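PDB 1ZUD: sulfur carrier protein ThiS adenylyltransferase from Escherichia coli, which adenylates the C-terminal glycine of the sulfur carrier protein ThiS with ATP, an early step of sulfur transfer in thiamin biosynthesis. Local coordinates for residues Met1-Gln12 with Leu20-Asp28; Thr214-Phe222 with Trp229-Ala237. All coordinates share one frame; numbering follows the deposited sequence.

Interaction 1 (Met1-Gln12 with Leu20-Asp28)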
loop_
_atom_site.group_PDB
_atom_site.type_symbol
_atom_site.label_atom_id
_atom_site.label_comp_id
_atom_site.label_asym_id
_atom_site.label_seq_id
_atom_site.Cartn_x
_atom_site.Cartn_y
_atom_site.Cartn_z
ATOM N N MET C 1 -12.282 10.630 -26.000
ATOM C CA MET C 1 -13.240 10.649 -24.860
ATOM C C MET C 1 -14.131 11.892 -24.942
ATOM O O MET C 1 -13.834 12.833 -25.671
ATOM C CB MET C 1 -12.461 10.663 -23.552
ATOM C CG MET C 1 -11.795 11.985 -23.260
ATOM S SD MET C 1 -10.791 11.858 -21.794
ATOM C CE MET C 1 -9.295 11.087 -22.513
ATOM N N ASN C 2 -15.228 11.886 -24.194
ATOM C CA ASN C 2 -16.158 13.010 -24.182
ATOM C C ASN C 2 -15.895 13.939 -23.004
ATOM O O ASN C 2 -14.975 13.726 -22.221
ATOM C CB ASN C 2 -17.590 12.508 -24.087
ATOM C CG ASN C 2 -17.798 11.623 -22.900
ATOM O OD1 ASN C 2 -17.518 12.006 -21.772
ATOM N ND2 ASN C 2 -18.300 10.431 -23.143
ATOM N N ASP C 3 -16.728 14.964 -22.888
ATOM C CA ASP C 3 -16.596 15.951 -21.835
ATOM C C ASP C 3 -16.807 15.399 -20.425
ATOM O O ASP C 3 -16.179 15.871 -19.463
ATOM C CB ASP C 3 -17.560 17.114 -22.056
ATOM C CG ASP C 3 -16.862 18.339 -22.592
ATOM O OD1 ASP C 3 -16.410 18.303 -23.756
ATOM O OD2 ASP C 3 -16.757 19.337 -21.841
ATOM N N ARG C 4 -17.699 14.430 -20.285
ATOM C CA ARG C 4 -17.952 13.875 -18.965
ATOM C C ARG C 4 -16.705 13.118 -18.549
ATOM O O ARG C 4 -16.280 13.235 -17.396
ATOM C CB ARG C 4 -19.178 12.951 -18.974
ATOM C CG ARG C 4 -19.718 12.645 -17.576
ATOM C CD ARG C 4 -21.079 11.939 -17.568
ATOM N NE ARG C 4 -21.096 10.715 -18.373
ATOM C CZ ARG C 4 -21.324 10.679 -19.684
ATOM N NH1 ARG C 4 -21.564 11.802 -20.354
ATOM N NH2 ARG C 4 -21.302 9.524 -20.331
ATOM N N ASP C 5 -16.109 12.363 -19.482
ATOM C CA ASP C 5 -14.872 11.636 -19.171
ATOM C C ASP C 5 -13.751 12.615 -18.818
ATOM O O ASP C 5 -12.960 12.391 -17.874
ATOM C CB ASP C 5 -14.427 10.782 -20.364
ATOM C CG ASP C 5 -15.409 9.642 -20.672
ATOM O OD1 ASP C 5 -16.122 9.187 -19.743
ATOM O OD2 ASP C 5 -15.460 9.204 -21.843
ATOM N N PHE C 6 -13.667 13.719 -19.554
ATOM C CA PHE C 6 -12.605 14.677 -19.268
ATOM C C PHE C 6 -12.633 15.168 -17.798
ATOM O O PHE C 6 -11.610 15.218 -17.105
ATOM C CB PHE C 6 -12.697 15.855 -20.255
ATOM C CG PHE C 6 -11.499 16.709 -20.229
ATOM C CD1 PHE C 6 -11.495 17.901 -19.533
ATOM C CD2 PHE C 6 -10.310 16.244 -20.775
ATOM C CE1 PHE C 6 -10.297 18.625 -19.368
ATOM C CE2 PHE C 6 -9.114 16.948 -20.617
ATOM C CZ PHE C 6 -9.101 18.133 -19.916
ATOM N N MET C 7 -13.829 15.475 -17.298
ATOM C CA MET C 7 -14.000 15.929 -15.928
ATOM C C MET C 7 -13.732 14.826 -14.909
ATOM O O MET C 7 -13.034 15.006 -13.885
ATOM C CB MET C 7 -15.449 16.421 -15.721
ATOM C CG MET C 7 -15.706 17.817 -16.298
ATOM S SD MET C 7 -14.725 19.114 -15.473
ATOM C CE MET C 7 -14.328 18.382 -13.730
ATOM N N ARG C 8 -14.273 13.668 -15.204
ATOM C CA ARG C 8 -14.144 12.527 -14.304
ATOM C C ARG C 8 -12.683 12.140 -14.110
ATOM O O ARG C 8 -12.236 11.890 -12.978
ATOM C CB ARG C 8 -14.938 11.339 -14.879
ATOM C CG ARG C 8 -14.722 10.012 -14.125
ATOM C CD ARG C 8 -15.425 8.843 -14.844
ATOM N NE ARG C 8 -16.871 8.873 -14.627
ATOM C CZ ARG C 8 -17.463 8.462 -13.506
ATOM N NH1 ARG C 8 -16.737 7.993 -12.506
ATOM N NH2 ARG C 8 -18.786 8.505 -13.387
ATOM N N TYR C 9 -11.924 12.097 -15.207
ATOM C CA TYR C 9 -10.497 11.701 -15.116
ATOM C C TYR C 9 -9.515 12.854 -15.012
ATOM O O TYR C 9 -8.287 12.672 -15.111
ATOM C CB TYR C 9 -10.135 10.866 -16.341
ATOM C CG TYR C 9 -11.114 9.738 -16.516
ATOM C CD1 TYR C 9 -11.864 9.604 -17.695
ATOM C CD2 TYR C 9 -11.264 8.780 -15.508
ATOM C CE1 TYR C 9 -12.744 8.520 -17.874
ATOM C CE2 TYR C 9 -12.129 7.712 -15.678
ATOM C CZ TYR C 9 -12.864 7.586 -16.844
ATOM O OH TYR C 9 -13.754 6.547 -16.958
ATOM N N SER C 10 -10.053 14.036 -14.764
ATOM C CA SER C 10 -9.212 15.220 -14.733
ATOM C C SER C 10 -7.972 15.191 -13.858
ATOM O O SER C 10 -6.911 15.631 -14.309
ATOM C CB SER C 10 -10.071 16.457 -14.392
ATOM O OG SER C 10 -10.652 16.340 -13.125
ATOM N N ARG C 11 -8.049 14.624 -12.648
ATOM C CA ARG C 11 -6.890 14.686 -11.800
ATOM C C ARG C 11 -5.749 13.777 -12.214
ATOM O O ARG C 11 -4.639 13.945 -11.763
ATOM C CB ARG C 11 -7.258 14.447 -10.322
ATOM C CG ARG C 11 -8.164 15.554 -9.714
ATOM C CD ARG C 11 -7.566 16.969 -9.840
ATOM N NE ARG C 11 -8.405 18.009 -9.207
ATOM C CZ ARG C 11 -9.499 18.556 -9.741
ATOM N NH1 ARG C 11 -9.941 18.200 -10.950
ATOM N NH2 ARG C 11 -10.178 19.469 -9.046
ATOM N N GLN C 12 -6.059 12.818 -13.069
ATOM C CA GLN C 12 -5.111 11.874 -13.618
ATOM C C GLN C 12 -4.582 12.528 -14.938
ATOM O O GLN C 12 -3.379 12.474 -15.277
ATOM C CB GLN C 12 -5.938 10.631 -13.918
ATOM C CG GLN C 12 -5.259 9.389 -14.169
ATOM C CD GLN C 12 -6.240 8.238 -13.959
ATOM O OE1 GLN C 12 -6.599 7.921 -12.821
ATOM N NE2 GLN C 12 -6.707 7.644 -15.048
ATOM N N LEU C 20 -3.884 13.300 -21.807
ATOM C CA LEU C 20 -5.003 12.871 -22.648
ATOM C C LEU C 20 -4.685 11.556 -23.367
ATOM O O LEU C 20 -5.537 10.680 -23.455
ATOM C CB LEU C 20 -5.353 13.959 -23.661
ATOM C CG LEU C 20 -6.078 15.152 -23.036
ATOM C CD1 LEU C 20 -6.287 16.205 -24.134
ATOM C CD2 LEU C 20 -7.410 14.722 -22.391
ATOM N N ASP C 21 -3.462 11.399 -23.844
ATOM C CA ASP C 21 -3.089 10.150 -24.534
ATOM C C ASP C 21 -3.166 8.907 -23.642
ATOM O O ASP C 21 -3.647 7.841 -24.074
ATOM C CB ASP C 21 -1.636 10.200 -25.043
ATOM C CG ASP C 21 -1.501 10.876 -26.387
ATOM O OD1 ASP C 21 -2.470 10.818 -27.189
ATOM O OD2 ASP C 21 -0.405 11.456 -26.640
ATOM N N GLY C 22 -2.621 9.035 -22.426
ATOM C CA GLY C 22 -2.600 7.912 -21.502
ATOM C C GLY C 22 -4.012 7.546 -21.062
ATOM O O GLY C 22 -4.361 6.382 -20.870
ATOM N N GLN C 23 -4.845 8.550 -20.881
ATOM C CA GLN C 23 -6.217 8.255 -20.448
ATOM C C GLN C 23 -6.939 7.475 -21.554
ATOM O O GLN C 23 -7.724 6.553 -21.288
ATOM C CB GLN C 23 -6.992 9.555 -20.196
ATOM C CG GLN C 23 -8.377 9.265 -19.603
ATOM C CD GLN C 23 -8.253 8.510 -18.296
ATOM O OE1 GLN C 23 -7.553 8.955 -17.394
ATOM N NE2 GLN C 23 -8.921 7.363 -18.185
ATOM N N GLN C 24 -6.692 7.860 -22.809
ATOM C CA GLN C 24 -7.350 7.154 -23.901
ATOM C C GLN C 24 -6.909 5.710 -23.964
ATOM O O GLN C 24 -7.728 4.829 -24.214
ATOM C CB GLN C 24 -7.080 7.828 -25.281
ATOM C CG GLN C 24 -7.953 7.195 -26.373
ATOM C CD GLN C 24 -9.439 7.286 -26.018
ATOM O OE1 GLN C 24 -9.938 8.364 -25.675
ATOM N NE2 GLN C 24 -10.148 6.160 -26.099
ATOM N N LYS C 25 -5.619 5.463 -23.740
ATOM C CA LYS C 25 -5.134 4.085 -23.725
ATOM C C LYS C 25 -5.821 3.333 -22.559
ATOM O O LYS C 25 -6.192 2.153 -22.722
ATOM C CB LYS C 25 -3.634 4.023 -23.508
ATOM C CG LYS C 25 -2.787 4.700 -24.562
ATOM C CD LYS C 25 -1.340 4.592 -24.124
ATOM C CE LYS C 25 -0.378 5.329 -25.069
ATOM N NZ LYS C 25 1.042 5.221 -24.566
ATOM N N LEU C 26 -5.980 3.975 -21.387
ATOM C CA LEU C 26 -6.698 3.240 -20.276
ATOM C C LEU C 26 -8.115 2.934 -20.727
ATOM O O LEU C 26 -8.656 1.839 -20.560
ATOM C CB LEU C 26 -6.791 4.084 -18.971
ATOM C CG LEU C 26 -5.449 4.397 -18.305
ATOM C CD1 LEU C 26 -5.654 5.352 -17.093
ATOM C CD2 LEU C 26 -4.832 3.107 -17.848
ATOM N N LEU C 27 -8.736 3.941 -21.324
ATOM C CA LEU C 27 -10.109 3.773 -21.769
ATOM C C LEU C 27 -10.247 2.667 -22.855
ATOM O O LEU C 27 -11.294 2.056 -22.993
ATOM C CB LEU C 27 -10.595 5.114 -22.295
ATOM C CG LEU C 27 -11.635 6.010 -21.625
ATOM C CD1 LEU C 27 -12.138 5.480 -20.302
ATOM C CD2 LEU C 27 -11.056 7.436 -21.564
ATOM N N ASP C 28 -9.187 2.426 -23.618
ATOM C CA ASP C 28 -9.200 1.416 -24.664
ATOM C C ASP C 28 -8.693 0.061 -24.157
ATOM O O ASP C 28 -8.606 -0.890 -24.919
ATOM C CB ASP C 28 -8.262 1.819 -25.815
ATOM C CG ASP C 28 -8.723 3.084 -26.565
ATOM O OD1 ASP C 28 -9.944 3.414 -26.550
ATOM O OD2 ASP C 28 -7.842 3.735 -27.180
HETATM O O HOH W 1 -9.441 10.994 -26.399
#

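Interaction 2 (Thr214-Phe222 with Trp229-Ala237)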
loop_
_atom_site.group_PDB
_atom_site.type_symbol
_atom_site.label_atom_id
_atom_site.label_comp_id
_atom_site.label_asym_id
_atom_site.label_seq_id
_atom_site.Cartn_x
_atom_site.Cartn_y
_atom_site.Cartn_z
ATOM N N THR C 214 8.489 1.644 -15.796
ATOM C CA THR C 214 8.570 1.282 -14.393
ATOM C C THR C 214 9.173 -0.104 -14.310
ATOM O O THR C 214 9.123 -0.844 -15.275
ATOM C CB THR C 214 7.137 1.278 -13.766
ATOM O OG1 THR C 214 7.242 1.070 -12.354
ATOM C CG2 THR C 214 6.266 0.147 -14.378
ATOM N N PRO C 215 9.728 -0.485 -13.152
ATOM C CA PRO C 215 10.310 -1.843 -13.119
ATOM C C PRO C 215 9.303 -3.014 -13.144
ATOM O O PRO C 215 8.112 -2.865 -12.821
ATOM C CB PRO C 215 11.167 -1.831 -11.844
ATOM C CG PRO C 215 10.397 -0.851 -10.920
ATOM C CD PRO C 215 9.981 0.261 -11.892
ATOM N N ALA C 216 9.787 -4.172 -13.577
ATOM C CA ALA C 216 8.993 -5.390 -13.601
ATOM C C ALA C 216 10.005 -6.512 -13.318
ATOM O O ALA C 216 11.231 -6.275 -13.351
ATOM C CB ALA C 216 8.305 -5.560 -14.997
ATOM N N GLY C 217 9.534 -7.716 -12.991
ATOM C CA GLY C 217 10.467 -8.816 -12.732
ATOM C C GLY C 217 11.221 -8.661 -11.426
ATOM O O GLY C 217 12.388 -9.043 -11.268
ATOM N N GLU C 218 10.491 -8.119 -10.464
ATOM C CA GLU C 218 10.988 -7.822 -9.145
ATOM C C GLU C 218 9.971 -8.381 -8.129
ATOM O O GLU C 218 8.793 -8.120 -8.280
ATOM C CB GLU C 218 10.997 -6.309 -9.109
ATOM C CG GLU C 218 11.726 -5.587 -8.075
ATOM C CD GLU C 218 11.688 -4.083 -8.408
ATOM O OE1 GLU C 218 10.560 -3.520 -8.538
ATOM O OE2 GLU C 218 12.780 -3.482 -8.548
ATOM N N LEU C 219 10.404 -9.129 -7.111
ATOM C CA LEU C 219 9.474 -9.613 -6.116
ATOM C C LEU C 219 9.514 -8.565 -4.968
ATOM O O LEU C 219 10.587 -8.230 -4.475
ATOM C CB LEU C 219 9.889 -11.007 -5.595
ATOM C CG LEU C 219 9.092 -11.508 -4.390
ATOM C CD1 LEU C 219 7.633 -11.740 -4.838
ATOM C CD2 LEU C 219 9.721 -12.795 -3.819
ATOM N N ARG C 220 8.348 -7.986 -4.635
ATOM C CA ARG C 220 8.270 -6.984 -3.578
ATOM C C ARG C 220 7.604 -7.626 -2.353
ATOM O O ARG C 220 6.530 -8.190 -2.444
ATOM C CB ARG C 220 7.514 -5.779 -4.125
ATOM C CG ARG C 220 8.360 -5.065 -5.183
ATOM C CD ARG C 220 7.533 -4.290 -6.204
ATOM N NE ARG C 220 6.719 -3.244 -5.557
ATOM C CZ ARG C 220 5.810 -2.500 -6.190
ATOM N NH1 ARG C 220 5.587 -2.661 -7.504
ATOM N NH2 ARG C 220 5.088 -1.620 -5.501
ATOM N N LEU C 221 8.272 -7.578 -1.218
ATOM C CA LEU C 221 7.771 -8.223 -0.003
ATOM C C LEU C 221 7.489 -7.149 1.050
ATOM O O LEU C 221 8.283 -6.235 1.277
ATOM C CB LEU C 221 8.797 -9.236 0.552
ATOM C CG LEU C 221 9.334 -10.273 -0.487
ATOM C CD1 LEU C 221 10.464 -11.124 0.166
ATOM C CD2 LEU C 221 8.241 -11.212 -0.964
ATOM N N PHE C 222 6.342 -7.272 1.682
ATOM C CA PHE C 222 5.948 -6.277 2.685
ATOM C C PHE C 222 5.771 -6.947 4.051
ATOM O O PHE C 222 5.108 -7.969 4.154
ATOM C CB PHE C 222 4.615 -5.616 2.223
ATOM C CG PHE C 222 4.056 -4.586 3.211
ATOM C CD1 PHE C 222 4.870 -3.590 3.726
ATOM C CD2 PHE C 222 2.721 -4.622 3.578
ATOM C CE1 PHE C 222 4.388 -2.612 4.613
ATOM C CE2 PHE C 222 2.188 -3.639 4.476
ATOM C CZ PHE C 222 3.019 -2.644 4.987
ATOM N N TRP C 229 9.694 -2.830 3.472
ATOM C CA TRP C 229 9.539 -3.436 2.160
ATOM C C TRP C 229 10.937 -3.895 1.691
ATOM O O TRP C 229 11.935 -3.295 2.078
ATOM C CB TRP C 229 9.093 -2.402 1.119
ATOM C CG TRP C 229 7.663 -2.069 1.223
ATOM C CD1 TRP C 229 7.107 -1.087 1.981
ATOM C CD2 TRP C 229 6.603 -2.684 0.502
ATOM N NE1 TRP C 229 5.757 -1.030 1.756
ATOM C CE2 TRP C 229 5.421 -2.011 0.854
ATOM C CE3 TRP C 229 6.539 -3.748 -0.413
ATOM C CZ2 TRP C 229 4.156 -2.360 0.322
ATOM C CZ3 TRP C 229 5.289 -4.094 -0.943
ATOM C CH2 TRP C 229 4.107 -3.378 -0.557
ATOM N N ARG C 230 11.003 -4.955 0.911
ATOM C CA ARG C 230 12.304 -5.302 0.289
ATOM C C ARG C 230 11.953 -5.720 -1.125
ATOM O O ARG C 230 10.837 -6.180 -1.361
ATOM C CB ARG C 230 13.033 -6.388 1.053
ATOM C CG ARG C 230 12.436 -7.694 1.063
ATOM C CD ARG C 230 12.677 -8.287 2.458
ATOM N NE ARG C 230 14.063 -8.106 2.831
ATOM C CZ ARG C 230 14.574 -8.362 4.031
ATOM N NH1 ARG C 230 13.815 -8.817 5.021
ATOM N NH2 ARG C 230 15.867 -8.177 4.210
ATOM N N SER C 231 12.877 -5.501 -2.068
ATOM C CA SER C 231 12.682 -5.823 -3.472
ATOM C C SER C 231 13.748 -6.814 -3.850
ATOM O O SER C 231 14.935 -6.552 -3.621
ATOM C CB SER C 231 12.846 -4.568 -4.355
ATOM O OG SER C 231 11.702 -3.717 -4.225
ATOM N N LEU C 232 13.334 -7.932 -4.436
ATOM C CA LEU C 232 14.298 -8.980 -4.843
ATOM C C LEU C 232 14.198 -9.164 -6.351
ATOM O O LEU C 232 13.102 -9.173 -6.905
ATOM C CB LEU C 232 13.961 -10.296 -4.129
ATOM C CG LEU C 232 13.864 -10.129 -2.602
ATOM C CD1 LEU C 232 13.301 -11.435 -1.994
ATOM C CD2 LEU C 232 15.297 -9.806 -2.019
ATOM N N ALA C 233 15.345 -9.292 -7.017
ATOM C CA ALA C 233 15.330 -9.467 -8.473
ATOM C C ALA C 233 14.956 -10.903 -8.745
ATOM O O ALA C 233 15.612 -11.818 -8.207
ATOM C CB ALA C 233 16.765 -9.160 -9.058
ATOM N N LEU C 234 13.927 -11.126 -9.576
ATOM C CA LEU C 234 13.500 -12.466 -9.921
ATOM C C LEU C 234 14.563 -13.074 -10.890
ATOM O O LEU C 234 15.406 -12.344 -11.422
ATOM C CB LEU C 234 12.130 -12.428 -10.623
ATOM C CG LEU C 234 10.965 -12.082 -9.638
ATOM C CD1 LEU C 234 9.680 -11.826 -10.396
ATOM C CD2 LEU C 234 10.801 -13.259 -8.677
ATOM N N ARG C 235 14.517 -14.380 -11.105
ATOM C CA ARG C 235 15.491 -14.998 -12.044
ATOM C C ARG C 235 14.824 -16.197 -12.693
ATOM O O ARG C 235 14.272 -17.054 -12.007
ATOM C CB ARG C 235 16.738 -15.485 -11.280
ATOM C CG ARG C 235 17.780 -16.260 -12.133
ATOM C CD ARG C 235 18.815 -15.335 -12.822
ATOM N NE ARG C 235 19.742 -16.060 -13.717
ATOM C CZ ARG C 235 19.527 -16.324 -15.016
ATOM N NH1 ARG C 235 18.412 -15.928 -15.627
ATOM N NH2 ARG C 235 20.437 -17.000 -15.720
ATOM N N ARG C 236 14.859 -16.282 -14.011
ATOM C CA ARG C 236 14.219 -17.421 -14.623
ATOM C C ARG C 236 14.939 -18.720 -14.311
ATOM O O ARG C 236 16.135 -18.745 -13.993
ATOM C CB ARG C 236 14.015 -17.194 -16.133
ATOM C CG ARG C 236 15.234 -17.003 -16.934
ATOM C CD ARG C 236 14.881 -16.970 -18.429
ATOM N NE ARG C 236 16.128 -16.961 -19.184
ATOM C CZ ARG C 236 16.831 -15.872 -19.497
ATOM N NH1 ARG C 236 16.414 -14.652 -19.138
ATOM N NH2 ARG C 236 17.978 -16.014 -20.161
ATOM N N ALA C 237 14.159 -19.791 -14.283
ATOM C CA ALA C 237 14.707 -21.108 -14.006
ATOM C C ALA C 237 14.866 -21.802 -15.367
ATOM O O ALA C 237 13.912 -21.908 -16.142
ATOM C CB ALA C 237 13.763 -21.911 -13.117
HETATM O O HOH W 2 10.889 -2.222 -6.162
#

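Interaction 1 (Met1-Gln12 with Leu20-Asp28)
Y9 and Q23 make the central stacking contact. The amide of Q23 lies flat on one face of the phenol ring, with the two planes 4° apart. NE2 of Q23 sits over the ring centre, 3.6 Å above the plane. The Q23 chain reaches this place by a bend at chi2 (59°).

Polar bonds continue from the same amide. NE2 of Q12 gives a weak, bent hydrogen bond to OE1 of Q23 (2.8 Å). Q12 NE2 and Q23 NE2 each bond to the backbone O of A50, and Y9 OH bonds to N95. At the other end, N of M1 donates to OE1 of Q24 at 3.3 Å. Water 1 links these same two atoms, accepting from M1 N and donating to Q24 OE1. D28 OD1 takes a bond from Q24 NE2, which helps fix the rotation of that amide.

Apolar contacts complete the interface. The M1 chain bends at chi3 (81°), and its CE lies 3.6 Å from Q23 CG. CD2 of L27 touches M1 CB at 4.0 Å, and L27 CD1 meets Y9 CE1 at 3.9 Å. CD2 of L20 meets F6 at the ring edge, in the ring plane, 3.3 Å from CE2.

Helix 3-8 opens with an N-cap: N2 OD1 accepts from D5 N (2.7 Å). Helices 3-8 and 10-13 pack on helix 19-27, which leads into strand 30-34, the first strand of the Rossmann-type sheet.

Interaction 2 (Thr214-Phe222 with Trp229-Ala237)
Strands 218-222 and 229-233 run antiparallel, their axes 4.5 Å apart at 158°. L219 with L232 and L221 with R230 are the hydrogen-bonded pairs, each joined by two N-H to O bonds. Beyond the strands, L234 N bonds to G217 O (3.1 Å).

F222 and W229 form an offset stack on the face shared with E218, R220 and S231. The F222 ring and the five-membered ring of W229 have centroids 4.5 Å apart and planes at 22°. F222 CB lies over the six-membered ring of W229 in a CH-pi contact, 3.5 Å from its centroid. F222 CG stands opposite the backbone N (chi1 178°), which brings the ring over W229. W229 also stacks on W229 of the second subunit.

This beta hairpin forms one edge of the mixed ThiF sheet within this chain: its first strand pairs with strand 155-161, and A233 makes backbone hydrogen bonds to ThiS.

On the other face, L221 CD1 meets L232 CD1 at 3.6 Å. L234 CD2 packs on L219 CB (3.9 Å). R230 NH2 forms a salt bridge with D7 of ThiS, and R220 NH1 with E204. Water 2 lies between S231 OG and E218 OE1, its bond to E218 weak.

How the interactions relate
Interactions 1 and 2 share no element and do not touch. Their centres are 31 Å apart, and their nearest atoms about 12 Å. Both are partly buried. In interaction 1, Y9, Q12, Q23 and L26 are buried, while M1, F6 and L20 are exposed. In interaction 2, L219, R220, F222, L232 and L234 are buried and R230 is exposed; its strand 228-233 is outermost within this chain. Residues 1-12 and 20-28 meet mainly through side chains, with the M1 amino group as a backbone donor, whereas paired backbones carry 214-222 with 229-237. Both reach the second subunit, through Q12 to its Q69 and T214 to its K225. Interaction 2 additionally meets ThiS.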